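Local coordinates for 5-carboxyvanillate decarboxylase (Sphingomonas paucimobilis, PDB 4L6D), which catalyses the decarboxylation of 5-carboxyvanillate to vanillate, using a manganese ion held in an amidohydrolase fold, at the interface of chains A and B. Sequence-based numbering; all coordinates share one arbitrary frame. Chains: chain A/B, 5-carboxyvanillate decarboxylase.

The interface of chains A and B. Residues chain A 204, 207-208, 211, 239; chain B 191, 195-196.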
loop_
_atom_site.group_PDB
_atom_site.type_symbol
_atom_site.label_atom_id
_atom_site.label_comp_id
_atom_site.label_asym_id
_atom_site.label_seq_id
_atom_site.Cartn_x
_atom_site.Cartn_y
_atom_site.Cartn_z
ATOM N N THR A 204 -4.920 -4.158 -3.395
ATOM C CA THR A 204 -4.463 -4.908 -4.567
ATOM C C THR A 204 -5.640 -5.450 -5.380
ATOM O O THR A 204 -5.623 -5.404 -6.603
ATOM C CB THR A 204 -3.474 -6.013 -4.174
ATOM O OG1 THR A 204 -2.317 -5.412 -3.568
ATOM C CG2 THR A 204 -3.036 -6.819 -5.387
ATOM N N VAL A 207 -7.012 -2.446 -7.298
ATOM C CA VAL A 207 -6.147 -2.054 -8.407
ATOM C C VAL A 207 -6.277 -3.038 -9.579
ATOM O O VAL A 207 -6.328 -2.623 -10.737
ATOM C CB VAL A 207 -4.684 -1.897 -7.943
ATOM C CG1 VAL A 207 -3.741 -1.738 -9.133
ATOM C CG2 VAL A 207 -4.574 -0.701 -7.012
ATOM N N ARG A 208 -6.359 -4.335 -9.284
ATOM C CA ARG A 208 -6.576 -5.331 -10.330
ATOM C C ARG A 208 -7.900 -5.059 -11.039
ATOM O O ARG A 208 -7.988 -5.155 -12.261
ATOM C CB ARG A 208 -6.585 -6.760 -9.768
ATOM C CG ARG A 208 -5.244 -7.238 -9.218
ATOM C CD ARG A 208 -5.368 -8.671 -8.657
ATOM N NE ARG A 208 -5.661 -9.618 -9.735
ATOM C CZ ARG A 208 -4.749 -10.347 -10.365
ATOM N NH1 ARG A 208 -3.476 -10.311 -9.986
ATOM N NH2 ARG A 208 -5.109 -11.134 -11.368
ATOM N N LEU A 211 -7.317 -1.915 -13.341
ATOM C CA LEU A 211 -6.418 -2.158 -14.465
ATOM C C LEU A 211 -6.942 -3.188 -15.459
ATOM O O LEU A 211 -6.577 -3.153 -16.635
ATOM C CB LEU A 211 -5.014 -2.552 -13.980
ATOM C CG LEU A 211 -4.255 -1.448 -13.235
ATOM C CD1 LEU A 211 -2.878 -1.954 -12.821
ATOM C CD2 LEU A 211 -4.132 -0.176 -14.067
ATOM N N LEU A 239 -0.097 5.661 -10.247
ATOM C CA LEU A 239 -0.941 4.746 -11.014
ATOM C C LEU A 239 -1.172 5.301 -12.419
ATOM O O LEU A 239 -1.065 4.572 -13.404
ATOM C CB LEU A 239 -2.280 4.527 -10.303
ATOM C CG LEU A 239 -2.237 3.610 -9.074
ATOM C CD1 LEU A 239 -3.502 3.786 -8.259
ATOM C CD2 LEU A 239 -2.081 2.153 -9.503
ATOM N N MET B 191 1.645 -5.294 -13.280
ATOM C CA MET B 191 1.704 -4.959 -11.860
ATOM C C MET B 191 3.001 -5.386 -11.175
ATOM O O MET B 191 3.226 -5.048 -10.012
ATOM C CB MET B 191 0.484 -5.516 -11.130
ATOM C CG MET B 191 -0.791 -4.800 -11.558
ATOM S SD MET B 191 -2.312 -5.487 -10.906
ATOM C CE MET B 191 -2.048 -5.305 -9.137
ATOM N N ILE B 195 4.026 0.523 -11.368
ATOM C CA ILE B 195 2.604 0.846 -11.253
ATOM C C ILE B 195 1.961 0.313 -9.962
ATOM O O ILE B 195 1.017 0.912 -9.457
ATOM C CB ILE B 195 1.808 0.418 -12.510
ATOM C CG1 ILE B 195 0.462 1.162 -12.594
ATOM C CG2 ILE B 195 1.602 -1.108 -12.555
ATOM C CD1 ILE B 195 -0.315 0.897 -13.870
ATOM N N TRP B 196 2.466 -0.789 -9.412
ATOM C CA TRP B 196 1.879 -1.301 -8.166
ATOM C C TRP B 196 2.807 -2.170 -7.319
ATOM O O TRP B 196 3.007 -1.915 -6.133
ATOM C CB TRP B 196 0.537 -2.022 -8.416
ATOM C CG TRP B 196 -0.243 -2.199 -7.145
ATOM C CD1 TRP B 196 -0.587 -3.381 -6.547
ATOM C CD2 TRP B 196 -0.760 -1.158 -6.303
ATOM N NE1 TRP B 196 -1.301 -3.141 -5.395
ATOM C CE2 TRP B 196 -1.418 -1.786 -5.218
ATOM C CE3 TRP B 196 -0.739 0.243 -6.366
ATOM C CZ2 TRP B 196 -2.032 -1.060 -4.193
ATOM C CZ3 TRP B 196 -1.359 0.962 -5.360
ATOM C CH2 TRP B 196 -1.990 0.309 -4.279
#
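A:Thr204, A:Val207, A:Arg208 and A:Leu211 lie on successive turns of helix 197-211 with regular helical phi and psi, and with A:Leu239 of helix 236-249 they meet the loop residues B:Met191, B:Ile195 and B:Trp196, the last of these extended in phi (-156°). The patch is part of a two-fold symmetric interface between identical chains, so its twin forms with the chains exchanged. The dimer is that of the deposited assembly and may be the biological one. This patch is mostly apolar, with an indole-to-hydroxyl hydrogen bond across it.

B:Trp196 reaches over to helix 197-211. Its CG stands anti to the backbone N (chi1 -164°), which directs the indole toward A:Val207. The CG2 methyl of A:Val207 sits over the centre of the six-membered ring, 3.6 Å from its centroid, as a CH-pi contact. The A:Leu239 CD2 methyl lies 3.9 Å from B:Trp196 CE3, on the benzo part of the indole. It also touches the carbonyl oxygen of B:Ile195.

B:Met191 brings its thioether across the side chain of A:Arg208 at about a right angle. The chain bends at chi3, and the B:Met191 CE methyl packs 3.7 Å from A:Arg208 CG. CE also meets A:Val207 CG1. Further back, B:Met191 CG lies 3.7 Å from A:Leu211 CD1. A:Leu211 and B:Ile195 meet tip to tip, CD2 to CD1 at 4.0 Å.

The hydrogen bond holds the N-H edge of the indole, while the A:Val207 CG2 methyl covers one face. B:Trp196 NE1 donates to the A:Thr204 hydroxyl OG1 at 3.1 Å, almost straight at the hydrogen (175°), with OG1 in the ring plane.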